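Local coordinates for leucine aminopeptidase 1 (Caenorhabditis elegans, PDB 2HB6), which releases N-terminal amino acids, preferably leucine, from peptides as a zinc-dependent aminopeptidase of the M17 family, and probably serves as a digestive enzyme, at residues V250-V255 against D359-T364; H292-T297 against T478-Y483. The protein carries 1 engineered substitution. All coordinates share one frame; numbering follows the deposited sequence. Where two conformers were deposited one is given.

Contact 1: residues V250-V255 against D359-T364; sequences VGKGVV and DMATLT. With NA (sodium ion), chain F.
Val250 lies opposite Asp359, and Gly251 opposite Met360, where strands 246-254 and 356-361 run parallel; Met360 N donates to Val250 O at 2.9 Å. The next bond runs the other way, from Lys252 N to Met360 O, at 3.1 Å. Beyond Ala361 direct pairing gives way to a water, which donates to Lys252 O (2.8 Å) and accepts from Thr362 N (3.0 Å), bridging these two backbone atoms where the strand ends.

The apolar contact is tightest where Lys252 CB presses on Ala361 CB at 3.4 Å. A bare methyl suits this place, because the aliphatic part of the lysine runs on past it. With CG anti to the backbone N (chi1 174°) and the rest extended, the chain carries its amine to the metal site.

There NZ binds a sodium ion at 2.3 Å, together with Asp257, Asp275 and Glu336. As in related M17 enzymes these residues, with Lys252, probably bind the second zinc, whose place the sodium appears to take. Thr362 adds a second shell, its OG1 hydrogen-bonded to Asp275.

Both strands are inner members of the catalytic-domain sheet: 246-254 is flanked on its other side by strand 297-307, and 356-361 by 452-457, whose Trp453 and His455 bind the Asp359 carboxylate. Helix 337-350 packs on Val254, Asp359 and Ala361.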
# COMPACT_ATOMS: atom_id res chain seq x y z
N VAL A 250 18.39 24.56 22.85
CA VAL A 250 18.96 23.79 21.74
C VAL A 250 17.84 23.60 20.71
O VAL A 250 16.76 23.15 21.05
CB VAL A 250 19.51 22.43 22.22
CG1 VAL A 250 20.21 21.67 21.07
CG2 VAL A 250 20.50 22.65 23.41
N GLY A 251 18.09 23.95 19.45
CA GLY A 251 17.04 23.93 18.44
C GLY A 251 17.40 23.06 17.25
O GLY A 251 18.53 23.09 16.78
N LYS A 252 16.43 22.29 16.75
CA LYS A 252 16.65 21.47 15.57
C LYS A 252 16.48 22.30 14.31
O LYS A 252 15.38 22.80 14.03
CB LYS A 252 15.67 20.29 15.54
CG LYS A 252 15.73 19.45 14.26
CD LYS A 252 14.50 18.54 14.17
CE LYS A 252 14.48 17.93 12.80
NZ LYS A 252 13.46 16.83 12.65
N GLY A 253 17.58 22.45 13.56
CA GLY A 253 17.60 23.33 12.39
C GLY A 253 17.85 22.56 11.11
O GLY A 253 18.79 22.86 10.36
N VAL A 254 17.00 21.57 10.85
CA VAL A 254 17.06 20.82 9.60
C VAL A 254 16.38 21.63 8.51
O VAL A 254 15.15 21.71 8.44
CB VAL A 254 16.43 19.39 9.75
CG1 VAL A 254 16.39 18.68 8.39
CG2 VAL A 254 17.28 18.55 10.73
N VAL A 255 17.19 22.28 7.67
CA VAL A 255 16.64 23.25 6.71
C VAL A 255 15.78 22.55 5.64
O VAL A 255 14.85 23.14 5.09
CB VAL A 255 17.75 24.12 6.05
CG1 VAL A 255 18.49 24.93 7.13
CG2 VAL A 255 18.75 23.26 5.26
N ASP A 359 15.58 21.31 24.67
CA ASP A 359 15.70 21.12 23.23
C ASP A 359 14.32 21.18 22.61
O ASP A 359 13.36 20.66 23.17
CB ASP A 359 16.51 19.86 22.85
CG ASP A 359 15.73 18.56 23.03
OD1 ASP A 359 15.83 17.95 24.11
OD2 ASP A 359 15.02 18.14 22.08
N MET A 360 14.19 21.89 21.49
CA MET A 360 12.90 22.04 20.85
C MET A 360 13.06 21.72 19.37
O MET A 360 14.03 22.14 18.74
CB MET A 360 12.33 23.45 21.05
CG MET A 360 10.89 23.64 20.52
SD MET A 360 10.12 25.25 20.85
CE MET A 360 11.09 26.36 19.80
N ALA A 361 12.13 20.94 18.84
CA ALA A 361 12.30 20.33 17.53
C ALA A 361 10.96 19.91 16.97
O ALA A 361 10.06 19.53 17.71
CB ALA A 361 13.21 19.14 17.62
N THR A 362 10.86 19.96 15.65
CA THR A 362 9.78 19.32 14.91
C THR A 362 10.21 17.88 14.59
O THR A 362 10.86 17.63 13.59
CB THR A 362 9.52 20.09 13.57
OG1 THR A 362 10.74 20.17 12.83
CG2 THR A 362 9.04 21.51 13.84
N LEU A 363 9.95 16.94 15.49
CA LEU A 363 10.44 15.59 15.27
C LEU A 363 9.65 14.54 14.58
O LEU A 363 10.07 13.96 13.61
CB LEU A 363 10.88 14.95 16.56
CG LEU A 363 12.05 15.48 17.34
CD1 LEU A 363 11.40 16.34 18.40
CD2 LEU A 363 12.76 14.31 17.96
N THR A 364 8.54 14.18 15.19
CA THR A 364 7.77 13.08 14.69
C THR A 364 6.35 13.42 14.36
O THR A 364 5.75 14.27 14.98
CB THR A 364 7.75 11.98 15.78
OG1 THR A 364 7.20 12.54 16.99
CG2 THR A 364 9.14 11.59 16.19
NA NA F . 13.76 15.97 10.52
O HOH W 1 12.83 21.61 14.14

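Contact 2: residues H292-T297 against T478-Y483; sequences HGFSQT and TLLGKY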
# COMPACT_ATOMS: atom_id res chain seq x y z
N HIS A 292 15.54 42.19 26.62
CA HIS A 292 14.90 42.71 27.83
C HIS A 292 15.61 42.36 29.14
O HIS A 292 14.97 41.97 30.11
CB HIS A 292 13.41 42.37 27.82
CG HIS A 292 12.68 43.06 26.71
ND1 HIS A 292 12.11 44.31 26.86
CD2 HIS A 292 12.51 42.73 25.41
CE1 HIS A 292 11.61 44.70 25.71
NE2 HIS A 292 11.82 43.75 24.81
N GLY A 293 16.92 42.56 29.15
CA GLY A 293 17.70 42.56 30.37
C GLY A 293 17.72 41.19 31.03
O GLY A 293 17.58 41.09 32.24
N PHE A 294 17.87 40.14 30.23
CA PHE A 294 17.86 38.77 30.75
C PHE A 294 19.00 38.54 31.74
O PHE A 294 20.18 38.70 31.40
CB PHE A 294 17.92 37.73 29.61
CG PHE A 294 17.53 36.33 30.05
CD1 PHE A 294 16.18 35.98 30.20
CD2 PHE A 294 18.51 35.36 30.31
CE1 PHE A 294 15.81 34.67 30.60
CE2 PHE A 294 18.16 34.06 30.72
CZ PHE A 294 16.79 33.73 30.87
N SER A 295 18.64 38.17 32.96
CA SER A 295 19.56 38.29 34.09
C SER A 295 20.41 37.03 34.34
O SER A 295 21.29 37.02 35.20
CB SER A 295 18.77 38.65 35.36
OG SER A 295 17.97 37.55 35.75
N GLN A 296 20.12 35.96 33.59
CA GLN A 296 20.85 34.70 33.75
C GLN A 296 21.70 34.38 32.53
O GLN A 296 21.52 34.98 31.48
CB GLN A 296 19.87 33.55 34.01
CG GLN A 296 18.93 33.82 35.17
CD GLN A 296 19.65 33.98 36.50
OE1 GLN A 296 20.56 33.22 36.83
NE2 GLN A 296 19.25 34.99 37.28
N THR A 297 22.61 33.43 32.69
CA THR A 297 23.36 32.93 31.55
C THR A 297 22.44 32.14 30.63
O THR A 297 21.67 31.27 31.08
CB THR A 297 24.60 32.14 32.00
OG1 THR A 297 25.46 33.02 32.74
CG2 THR A 297 25.37 31.57 30.80
N THR A 478 7.27 33.59 28.39
CA THR A 478 6.47 33.44 29.63
C THR A 478 7.13 32.50 30.61
O THR A 478 7.05 32.74 31.79
CB THR A 478 4.99 33.03 29.35
OG1 THR A 478 4.93 31.72 28.78
CG2 THR A 478 4.36 34.02 28.39
N LEU A 479 7.82 31.49 30.13
CA LEU A 479 8.53 30.53 31.00
C LEU A 479 9.73 31.18 31.71
O LEU A 479 9.96 30.97 32.91
CB LEU A 479 9.00 29.31 30.20
CG LEU A 479 9.78 28.25 30.99
CD1 LEU A 479 8.85 27.57 32.04
CD2 LEU A 479 10.36 27.23 30.03
N LEU A 480 10.49 31.96 30.95
CA LEU A 480 11.76 32.51 31.45
C LEU A 480 11.69 34.02 31.67
O LEU A 480 12.69 34.66 32.00
CB LEU A 480 12.91 32.16 30.51
CG LEU A 480 13.13 30.66 30.17
CD1 LEU A 480 14.30 30.59 29.18
CD2 LEU A 480 13.47 29.89 31.45
N GLY A 481 10.49 34.58 31.52
CA GLY A 481 10.28 36.02 31.62
C GLY A 481 10.55 36.63 32.98
O GLY A 481 10.80 37.83 33.09
N LYS A 482 10.51 35.80 34.03
CA LYS A 482 10.83 36.26 35.38
C LYS A 482 12.27 36.77 35.48
O LYS A 482 12.58 37.55 36.37
CB LYS A 482 10.56 35.17 36.42
CG LYS A 482 11.48 33.94 36.32
CD LYS A 482 11.20 32.96 37.44
CE LYS A 482 11.74 31.57 37.12
NZ LYS A 482 10.93 30.49 37.75
N TYR A 483 13.13 36.37 34.55
CA TYR A 483 14.52 36.86 34.53
C TYR A 483 14.72 38.13 33.70
O TYR A 483 15.85 38.60 33.53
CB TYR A 483 15.47 35.76 34.05
CG TYR A 483 15.37 34.48 34.85
CD1 TYR A 483 15.57 34.48 36.23
CD2 TYR A 483 15.09 33.27 34.22
CE1 TYR A 483 15.50 33.30 36.96
CE2 TYR A 483 15.02 32.09 34.93
CZ TYR A 483 15.22 32.11 36.31
OH TYR A 483 15.14 30.94 37.03
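Tyr483 O is the polar atom on which this contact turns. Ser295 N donates to it at 2.9 Å, a bent bond (136° at the hydrogen), and Phe294 CA brings a C-H toward the same oxygen at 3.4 Å. Ser295 OG also lies 3.2 Å from Tyr483 O, but any bond there is weak and unsettled. A serine suits the spot because its small hydroxyl also accepts a bond from Gln296 NE2, at 3.2 Å. The other end of that amide, OE1, is held by Glu245 N.

The two aromatic rings meet in an offset edge-to-face pair, planes 81° apart, with the edge of Tyr483 directed at the face of Phe294. Tyr483 CB sits over that face, 3.6 Å from Phe294 CE1. At the rim of the phenyl ring, near its plane, Leu480 O approaches CE1 to 3.4 Å. A flat apolar ring suits both, giving CB a face and the carbonyl an edge. The same carbonyl accepts Tyr483 N, the 3-10 bond that turns the chain and delivers the tyrosine to the loop.

The broad tyrosine ring takes a CH on each side. Gln296 CG lies over one face, 3.7 Å from the ring centroid, as a CH-pi contact, while Lys482 CG covers the opposite face. Gln296 bends at chi2 (-63°), which keeps NE2 on the same side of the ring as CG, above the plane and out past the CD1-CE1 edge, 3.9 Å from Tyr483 CD1.

Leu289 touches both Phe294 and Leu480, and Ile247 touches both aromatic side chains. The loop 292-297 is the return of a beta-alpha-beta crossover, leading from helix 277-290 into strand 297-307, parallel to strand 246-254; the 3-10 tail of helix 473-480 fastens onto it in the catalytic domain of this M17 peptidase.

Contact 1 lies at the metal site and contact 2 away from it; their centres are 22 Å apart and their nearest atoms about 9 Å, with no touch. They are joined through the sheet. Strand 246-254 meets the rings of contact 2 near its start, at Ile247, and supplies Lys252 to contact 1 near its end. Strand 297-307 leaves the loop of contact 2 and pairs with Gly251 of contact 1 through Cys301 and Cys303. By nearest atoms, a sulfate lies about 3 Å and a second sodium about 4 Å from the Lys252 side chain, and a glycerol about 3 Å from that of Tyr483; sulfate and glycerol both probably come from the crystallisation liquor.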